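Local coordinates for major capsid protein (Paramecium bursaria Chlorella virus 1, PDB 5TIP) that forms the bulk of the icosahedral shell of a large DNA virus, self-assembling as glycosylated trimers that pack into the capsid, at residues A[419-424]-A[431-436]; A[160-165]-A[423-428]; A[224-229]-A[362-367]. All coordinates share one frame; numbering follows the deposited sequence.

All three contacts lie on the same side of the chain's centre and involve one antiparallel sheet, in which strand 412-426 is flanked by strands 223-237 and 429-432. Interaction 1 is the partly buried hairpin between strand 412-426 and the chain's C-terminal end, held by backbone bonds and one asparagine amide. Interaction 2 shares Leu423 with it and is wholly apolar and buried, setting segment 160-165 against the end of the same strand. Interaction 3, partly buried, fastens loop 362-367 over strand 223-237, chiefly through a charged glutamate-arginine pair. It touches interaction 1 directly, where Tyr420 OH meets Arg362 O and the backbones of Asn421 and Ile227 pair.

Interaction 1: residues A[419-424]-A[431-436]; sequences NYNVLR and GLAYAN
Asn421 folds its side-chain amide against the backbone of Tyr434. With CG set anti to the backbone N (chi1 -155°), CB leads to an amide whose carbon stands 3.5 Å from Tyr434 O. At the tip, ND2 donates to Tyr434 O over 2.6 Å, in an almost straight bond lying in the amide plane, and Gln229 OE1 takes a second bond from the same nitrogen. OD1 is occupied too: Val422 N binds it in its carbonyl plane, on a lone pair, and Tyr434 N adds a weak bond at 3.3 Å. Both ends of the amide are thus used, which fixes its rotation. OD1 also sits at the edge of the Tyr434 ring, where Val422 CG2 approaches CE2.

Backbone pairing continues from there, with Ala433 N bonded to Val422 O at 2.8 Å. Leu423 faces Leu432 as a non-hydrogen-bonded pair, while Arg424 and Gly431 exchange two bonds. Ala433 CB lies over one guanidinium face of Arg424, 3.4 Å from NH1; the same group makes a salt bridge to Glu224 and a hydrogen bond to Tyr16 of the second subunit.

Together this makes an antiparallel beta hairpin of strands 412-426 and 429-432, with Asn421 and Leu423 also bonded through their backbones to Ile227 and Tyr225 of strand 223-237.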
loop_
_atom_site.group_PDB
_atom_site.type_symbol
_atom_site.label_atom_id
_atom_site.label_comp_id
_atom_site.label_asym_id
_atom_site.label_seq_id
_atom_site.Cartn_x
_atom_site.Cartn_y
_atom_site.Cartn_z
ATOM N N ASN A 419 -2.234 20.492 14.675
ATOM C CA ASN A 419 -1.709 21.806 14.341
ATOM C C ASN A 419 -0.189 21.758 14.273
ATOM O O ASN A 419 0.449 20.792 14.695
ATOM C CB ASN A 419 -2.155 22.857 15.365
ATOM C CG ASN A 419 -1.558 22.622 16.738
ATOM O OD1 ASN A 419 -2.128 21.905 17.559
ATOM N ND2 ASN A 419 -0.407 23.231 16.997
ATOM N N TYR A 420 0.386 22.826 13.730
ATOM C CA TYR A 420 1.828 23.008 13.696
ATOM C C TYR A 420 2.266 23.961 14.798
ATOM O O TYR A 420 1.505 24.821 15.246
ATOM C CB TYR A 420 2.287 23.547 12.338
ATOM C CG TYR A 420 2.371 22.503 11.249
ATOM C CD1 TYR A 420 3.378 21.548 11.256
ATOM C CD2 TYR A 420 1.451 22.476 10.210
ATOM C CE1 TYR A 420 3.466 20.594 10.261
ATOM C CE2 TYR A 420 1.533 21.527 9.209
ATOM C CZ TYR A 420 2.538 20.586 9.243
ATOM O OH TYR A 420 2.622 19.635 8.252
ATOM N N ASN A 421 3.510 23.792 15.236
ATOM C CA ASN A 421 4.126 24.701 16.186
ATOM C C ASN A 421 5.628 24.662 15.949
ATOM O O ASN A 421 6.135 23.823 15.200
ATOM C CB ASN A 421 3.768 24.336 17.631
ATOM C CG ASN A 421 3.847 25.523 18.571
ATOM O OD1 ASN A 421 4.721 26.380 18.438
ATOM N ND2 ASN A 421 2.922 25.586 19.522
ATOM N N VAL A 422 6.344 25.578 16.591
ATOM C CA VAL A 422 7.784 25.705 16.415
ATOM C C VAL A 422 8.462 25.438 17.748
ATOM O O VAL A 422 8.139 26.080 18.755
ATOM C CB VAL A 422 8.176 27.089 15.866
ATOM C CG1 VAL A 422 9.687 27.196 15.740
ATOM C CG2 VAL A 422 7.513 27.332 14.521
ATOM N N LEU A 423 9.392 24.488 17.754
ATOM C CA LEU A 423 10.186 24.162 18.932
ATOM C C LEU A 423 11.586 24.731 18.735
ATOM O O LEU A 423 12.358 24.230 17.912
ATOM C CB LEU A 423 10.226 22.651 19.155
ATOM C CG LEU A 423 11.113 22.134 20.290
ATOM C CD1 LEU A 423 10.599 22.614 21.636
ATOM C CD2 LEU A 423 11.196 20.616 20.257
ATOM N N ARG A 424 11.911 25.776 19.489
ATOM C CA ARG A 424 13.222 26.404 19.435
ATOM C C ARG A 424 14.097 25.823 20.537
ATOM O O ARG A 424 13.660 25.709 21.686
ATOM C CB ARG A 424 13.125 27.921 19.596
ATOM C CG ARG A 424 12.312 28.624 18.529
ATOM C CD ARG A 424 12.626 30.108 18.519
ATOM N NE ARG A 424 11.806 30.841 17.561
ATOM C CZ ARG A 424 10.762 31.589 17.899
ATOM N NH1 ARG A 424 10.417 31.708 19.174
ATOM N NH2 ARG A 424 10.068 32.224 16.964
ATOM N N GLY A 431 11.828 25.301 24.084
ATOM C CA GLY A 431 10.533 25.876 24.389
ATOM C C GLY A 431 9.751 26.138 23.126
ATOM O O GLY A 431 10.322 26.445 22.076
ATOM N N LEU A 432 8.432 26.017 23.230
ATOM C CA LEU A 432 7.561 26.254 22.091
ATOM C C LEU A 432 7.444 27.746 21.808
ATOM O O LEU A 432 7.400 28.570 22.727
ATOM C CB LEU A 432 6.179 25.656 22.352
ATOM C CG LEU A 432 6.140 24.128 22.438
ATOM C CD1 LEU A 432 4.741 23.650 22.764
ATOM C CD2 LEU A 432 6.630 23.511 21.138
ATOM N N ALA A 433 7.390 28.090 20.518
ATOM C CA ALA A 433 7.300 29.489 20.121
ATOM C C ALA A 433 5.889 30.038 20.289
ATOM O O ALA A 433 5.725 31.235 20.551
ATOM C CB ALA A 433 7.757 29.663 18.672
ATOM N N TYR A 434 4.866 29.196 20.156
ATOM C CA TYR A 434 3.486 29.650 20.234
ATOM C C TYR A 434 2.731 28.810 21.248
ATOM O O TYR A 434 2.744 27.576 21.177
ATOM C CB TYR A 434 2.807 29.588 18.859
ATOM C CG TYR A 434 3.568 30.344 17.794
ATOM C CD1 TYR A 434 3.475 31.726 17.710
ATOM C CD2 TYR A 434 4.392 29.686 16.891
ATOM C CE1 TYR A 434 4.167 32.431 16.749
ATOM C CE2 TYR A 434 5.095 30.388 15.923
ATOM C CZ TYR A 434 4.978 31.761 15.859
ATOM O OH TYR A 434 5.672 32.468 14.902
ATOM N N ALA A 435 2.064 29.494 22.178
ATOM C CA ALA A 435 1.281 28.858 23.224
ATOM C C ALA A 435 -0.204 28.874 22.905
ATOM O O ALA A 435 -0.938 28.002 23.379
ATOM C CB ALA A 435 1.529 29.530 24.582
ATOM N N ASN A 436 -0.658 29.831 22.097
ATOM C CA ASN A 436 -2.028 29.881 21.597
ATOM C C ASN A 436 -1.976 30.552 20.228
ATOM O O ASN A 436 -2.988 30.966 19.670
ATOM C CB ASN A 436 -2.982 30.617 22.568
ATOM C CG ASN A 436 -2.554 32.035 22.872
ATOM O OD1 ASN A 436 -2.590 32.919 22.020
ATOM N ND2 ASN A 436 -2.114 32.253 24.107
#

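Interaction 2: residues A[160-165]-A[423-428]; sequences LALPLI and LRIMSG
The Pro163 ring presents its CG-CD side to Ile425, whose CD1 approaches obliquely, somewhat above the ring's mean plane. CD1 lies 3.6 Å from Pro163 CG and 3.7 Å from Pro163 CD, so one methyl touches both ring carbons of that side. Near the same CG is the hydroxyl of Tyr225, and Phe218 packs on the proline as well.

With CD1 anti to CA (chi2 177°), the Ile425 chain is extended at its end and carries its methyl out to the proline. Beside this pair, Leu162 and Leu423 cross at about a right angle. They meet methyl to methyl, Leu162 CD1 being 4.1 Å from Leu423 CD2, and the same Leu162 methyl is a looser neighbour of Ile425 CD1 at 4.5 Å. Four buried side chains therefore join without any hydrogen bond between the segments, and the backbones stay well apart, 8.6 Å between the CA atoms of Pro163 and Ile425.

Segment 160-165 includes a short, weakly bonded strand at the side of strand 65-76, where Leu162 pairs with Ile66. It faces strand 412-426 of a different sheet, with Tyr225 of strand 223-237 and helix 212-220 packed around the join, consistent with an interface between the two jelly rolls of this capsid-protein family.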
loop_
_atom_site.group_PDB
_atom_site.type_symbol
_atom_site.label_atom_id
_atom_site.label_comp_id
_atom_site.label_asym_id
_atom_site.label_seq_id
_atom_site.Cartn_x
_atom_site.Cartn_y
_atom_site.Cartn_z
ATOM N N LEU A 160 12.893 15.083 12.380
ATOM C CA LEU A 160 12.505 15.840 13.564
ATOM C C LEU A 160 13.044 15.211 14.845
ATOM O O LEU A 160 12.465 15.389 15.918
ATOM C CB LEU A 160 10.984 15.972 13.636
ATOM C CG LEU A 160 10.337 16.800 12.526
ATOM C CD1 LEU A 160 8.826 16.813 12.683
ATOM C CD2 LEU A 160 10.898 18.215 12.511
ATOM N N ALA A 161 14.150 14.472 14.743
ATOM C CA ALA A 161 14.725 13.803 15.903
ATOM C C ALA A 161 15.036 14.805 17.009
ATOM O O ALA A 161 15.681 15.830 16.773
ATOM C CB ALA A 161 15.994 13.050 15.502
ATOM N N LEU A 162 14.576 14.500 18.214
ATOM C CA LEU A 162 14.747 15.401 19.350
ATOM C C LEU A 162 16.199 15.411 19.811
ATOM O O LEU A 162 16.714 14.365 20.226
ATOM C CB LEU A 162 13.833 14.980 20.494
ATOM C CG LEU A 162 13.823 15.926 21.695
ATOM C CD1 LEU A 162 13.237 17.269 21.295
ATOM C CD2 LEU A 162 13.050 15.321 22.857
ATOM N N PRO A 163 16.893 16.553 19.765
ATOM C CA PRO A 163 18.309 16.565 20.153
ATOM C C PRO A 163 18.513 16.664 21.657
ATOM O O PRO A 163 18.477 17.760 22.227
ATOM C CB PRO A 163 18.851 17.803 19.430
ATOM C CG PRO A 163 17.680 18.721 19.349
ATOM C CD PRO A 163 16.445 17.857 19.247
ATOM N N LEU A 164 18.722 15.519 22.314
ATOM C CA LEU A 164 19.038 15.535 23.738
ATOM C C LEU A 164 20.362 16.233 24.007
ATOM O O LEU A 164 20.534 16.851 25.063
ATOM C CB LEU A 164 19.079 14.112 24.294
ATOM C CG LEU A 164 17.765 13.340 24.413
ATOM C CD1 LEU A 164 18.003 12.026 25.135
ATOM C CD2 LEU A 164 16.728 14.167 25.143
ATOM N N ILE A 165 21.309 16.147 23.069
ATOM C CA ILE A 165 22.602 16.789 23.256
ATOM C C ILE A 165 22.469 18.306 23.272
ATOM O O ILE A 165 23.318 18.997 23.847
ATOM C CB ILE A 165 23.591 16.322 22.171
ATOM C CG1 ILE A 165 24.986 16.885 22.446
ATOM C CG2 ILE A 165 23.097 16.719 20.786
ATOM C CD1 ILE A 165 25.949 16.701 21.317
ATOM N N LEU A 423 9.392 24.488 17.754
ATOM C CA LEU A 423 10.186 24.162 18.932
ATOM C C LEU A 423 11.586 24.731 18.735
ATOM O O LEU A 423 12.358 24.230 17.912
ATOM C CB LEU A 423 10.226 22.651 19.155
ATOM C CG LEU A 423 11.113 22.134 20.290
ATOM C CD1 LEU A 423 10.599 22.614 21.636
ATOM C CD2 LEU A 423 11.196 20.616 20.257
ATOM N N ARG A 424 11.911 25.776 19.489
ATOM C CA ARG A 424 13.222 26.404 19.435
ATOM C C ARG A 424 14.097 25.823 20.537
ATOM O O ARG A 424 13.660 25.709 21.686
ATOM C CB ARG A 424 13.125 27.921 19.596
ATOM C CG ARG A 424 12.312 28.624 18.529
ATOM C CD ARG A 424 12.626 30.108 18.519
ATOM N NE ARG A 424 11.806 30.841 17.561
ATOM C CZ ARG A 424 10.762 31.589 17.899
ATOM N NH1 ARG A 424 10.417 31.708 19.174
ATOM N NH2 ARG A 424 10.068 32.224 16.964
ATOM N N ILE A 425 15.325 25.459 20.183
ATOM C CA ILE A 425 16.269 24.862 21.118
ATOM C C ILE A 425 17.560 25.663 21.059
ATOM O O ILE A 425 18.197 25.743 20.002
ATOM C CB ILE A 425 16.527 23.378 20.805
ATOM C CG1 ILE A 425 15.231 22.580 20.964
ATOM C CG2 ILE A 425 17.615 22.827 21.702
ATOM C CD1 ILE A 425 15.358 21.123 20.621
ATOM N N MET A 426 17.944 26.249 22.189
ATOM C CA MET A 426 19.126 27.095 22.252
ATOM C C MET A 426 19.588 27.175 23.698
ATOM O O MET A 426 18.772 27.179 24.623
ATOM C CB MET A 426 18.842 28.497 21.697
ATOM C CG MET A 426 20.069 29.389 21.579
ATOM S SD MET A 426 19.683 31.084 21.095
ATOM C CE MET A 426 19.044 31.739 22.636
ATOM N N SER A 427 20.910 27.238 23.877
ATOM C CA SER A 427 21.531 27.377 25.196
ATOM C C SER A 427 21.115 26.246 26.133
ATOM O O SER A 427 20.916 26.450 27.333
ATOM C CB SER A 427 21.213 28.740 25.815
ATOM O OG SER A 427 21.754 29.791 25.035
ATOM N N GLY A 428 20.976 25.042 25.581
ATOM C CA GLY A 428 20.657 23.872 26.373
ATOM C C GLY A 428 19.221 23.765 26.831
ATOM O O GLY A 428 18.924 22.927 27.690
#

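Interaction 3: residues A[224-229]-A[362-367]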
loop_
_atom_site.group_PDB
_atom_site.type_symbol
_atom_site.label_atom_id
_atom_site.label_comp_id
_atom_site.label_asym_id
_atom_site.label_seq_id
_atom_site.Cartn_x
_atom_site.Cartn_y
_atom_site.Cartn_z
ATOM N N GLU A 224 15.581 25.229 15.240
ATOM C CA GLU A 224 14.152 25.482 15.101
ATOM C C GLU A 224 13.522 24.300 14.386
ATOM O O GLU A 224 13.887 23.995 13.247
ATOM C CB GLU A 224 13.879 26.781 14.335
ATOM C CG GLU A 224 14.076 28.043 15.156
ATOM C CD GLU A 224 13.598 29.286 14.432
ATOM O OE1 GLU A 224 13.778 29.366 13.198
ATOM O OE2 GLU A 224 13.025 30.176 15.095
ATOM N N TYR A 225 12.588 23.634 15.056
ATOM C CA TYR A 225 11.892 22.478 14.509
ATOM C C TYR A 225 10.426 22.827 14.294
ATOM O O TYR A 225 9.767 23.341 15.203
ATOM C CB TYR A 225 12.012 21.272 15.444
ATOM C CG TYR A 225 13.407 20.699 15.556
ATOM C CD1 TYR A 225 14.316 21.204 16.478
ATOM C CD2 TYR A 225 13.808 19.637 14.757
ATOM C CE1 TYR A 225 15.589 20.677 16.589
ATOM C CE2 TYR A 225 15.077 19.104 14.862
ATOM C CZ TYR A 225 15.963 19.628 15.778
ATOM O OH TYR A 225 17.226 19.095 15.881
ATOM N N LEU A 226 9.922 22.549 13.096
ATOM C CA LEU A 226 8.498 22.697 12.804
ATOM C C LEU A 226 7.828 21.386 13.188
ATOM O O LEU A 226 7.944 20.385 12.479
ATOM C CB LEU A 226 8.271 23.040 11.337
ATOM C CG LEU A 226 6.820 23.299 10.919
ATOM C CD1 LEU A 226 6.240 24.489 11.667
ATOM C CD2 LEU A 226 6.715 23.501 9.415
ATOM N N ILE A 227 7.131 21.389 14.319
ATOM C CA ILE A 227 6.571 20.175 14.890
ATOM C C ILE A 227 5.054 20.201 14.748
ATOM O O ILE A 227 4.454 21.208 14.370
ATOM C CB ILE A 227 6.982 19.988 16.364
ATOM C CG1 ILE A 227 6.219 20.966 17.260
ATOM C CG2 ILE A 227 8.480 20.176 16.527
ATOM C CD1 ILE A 227 6.440 20.737 18.738
ATOM N N GLU A 228 4.433 19.071 15.065
ATOM C CA GLU A 228 2.986 18.939 15.058
ATOM C C GLU A 228 2.504 18.629 16.468
ATOM O O GLU A 228 3.205 17.986 17.254
ATOM C CB GLU A 228 2.534 17.846 14.087
ATOM C CG GLU A 228 2.858 18.168 12.639
ATOM C CD GLU A 228 2.374 17.107 11.673
ATOM O OE1 GLU A 228 1.596 16.226 12.096
ATOM O OE2 GLU A 228 2.781 17.148 10.493
ATOM N N GLN A 229 1.298 19.094 16.777
ATOM C CA GLN A 229 0.690 18.887 18.079
ATOM C C GLN A 229 -0.729 18.375 17.898
ATOM O O GLN A 229 -1.356 18.573 16.855
ATOM C CB GLN A 229 0.657 20.180 18.902
ATOM C CG GLN A 229 2.010 20.745 19.259
ATOM C CD GLN A 229 1.891 22.067 19.982
ATOM O OE1 GLN A 229 1.363 23.038 19.440
ATOM N NE2 GLN A 229 2.364 22.109 21.219
ATOM N N ARG A 362 4.476 15.163 6.608
ATOM C CA ARG A 362 5.065 16.083 7.571
ATOM C C ARG A 362 5.199 17.490 6.998
ATOM O O ARG A 362 5.037 18.476 7.709
ATOM C CB ARG A 362 6.416 15.560 8.053
ATOM C CG ARG A 362 6.359 14.134 8.574
ATOM C CD ARG A 362 5.922 14.082 10.028
ATOM N NE ARG A 362 4.526 14.462 10.219
ATOM C CZ ARG A 362 3.500 13.623 10.128
ATOM N NH1 ARG A 362 3.708 12.348 9.854
ATOM N NH2 ARG A 362 2.264 14.057 10.312
ATOM N N GLN A 363 5.498 17.573 5.709
ATOM C CA GLN A 363 5.636 18.860 5.048
ATOM C C GLN A 363 4.290 19.567 5.026
ATOM O O GLN A 363 3.305 19.015 4.552
ATOM C CB GLN A 363 6.148 18.676 3.620
ATOM C CG GLN A 363 5.782 19.814 2.683
ATOM C CD GLN A 363 6.689 21.016 2.845
ATOM O OE1 GLN A 363 7.904 20.881 2.939
ATOM N NE2 GLN A 363 6.100 22.200 2.877
ATOM N N PRO A 364 4.236 20.789 5.561
ATOM C CA PRO A 364 2.958 21.507 5.549
ATOM C C PRO A 364 2.470 21.715 4.125
ATOM O O PRO A 364 3.244 22.043 3.224
ATOM C CB PRO A 364 3.284 22.834 6.242
ATOM C CG PRO A 364 4.774 22.947 6.200
ATOM C CD PRO A 364 5.295 21.549 6.243
ATOM N N SER A 365 1.168 21.524 3.930
ATOM C CA SER A 365 0.553 21.600 2.610
ATOM C C SER A 365 -0.834 22.210 2.707
ATOM O O SER A 365 -1.781 21.752 2.061
ATOM C CB SER A 365 0.478 20.222 1.960
ATOM O OG SER A 365 -0.260 19.324 2.771
ATOM N N GLY A 366 -0.972 23.250 3.523
ATOM C CA GLY A 366 -2.249 23.905 3.702
ATOM C C GLY A 366 -2.714 23.813 5.137
ATOM O O GLY A 366 -2.840 22.715 5.686
ATOM N N THR A 367 -2.965 24.957 5.763
ATOM C CA THR A 367 -3.408 24.997 7.147
ATOM C C THR A 367 -4.489 26.053 7.294
ATOM O O THR A 367 -4.715 26.878 6.404
ATOM C CB THR A 367 -2.254 25.302 8.117
ATOM O OG1 THR A 367 -1.677 26.573 7.794
ATOM C CG2 THR A 367 -1.181 24.223 8.058
HETATM O O HOH W 1 5.509 17.888 10.770
#
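Glu228 OE2 is gripped from several directions: Arg362 reaches it with both NE and NH2, a water donates to it, and Lys259 forms a further salt bridge. The two arginine bonds are weak, 3.2 Å from NE to OE2 and 3.1 Å from NH2 to OE2, although OE2 lies at the guanidinium edge, in its plane. A shorter bond, though tilted from both planes, runs from Arg362 NH2 to Glu228 OE1 at 2.9 Å, on the syn side of the carboxylate. This is no flat, two-pronged pair, since the carboxylate and guanidinium planes stand 66° apart.

OE1 has Lys418 as another partner, so three cationic side chains surround this buried carboxylate and would be expected to favour its ionised form. Glu228 reaches toward the loop with its chain extended beyond CG, whereas Arg362 bends at chi2 and chi3 (-84° and 69°), which folds its guanidinium back to the strand. A water bridges side chain and loop: it donates to Glu228 OE2 at 2.8 Å and to Arg362 O at 3.2 Å. That carbonyl also receives the hydroxyl of Tyr420.

Farther along, the contact turns apolar. Leu226 directs its CD2 methyl at the Pro364 ring, 3.8 Å from CG, and Tyr420 packs against both residues. Within the loop, Gln363 NE2 bonds Pro364 O in the carbonyl plane and also binds Arg31 O of the third subunit.

The irregular segment 362-367, between strands 350-354 and 368-369, thus covers strand 223-237 where that strand pairs with 412-426, and Leu17 of the second subunit packs on Leu226 and Pro364, placing this join at the trimer interface.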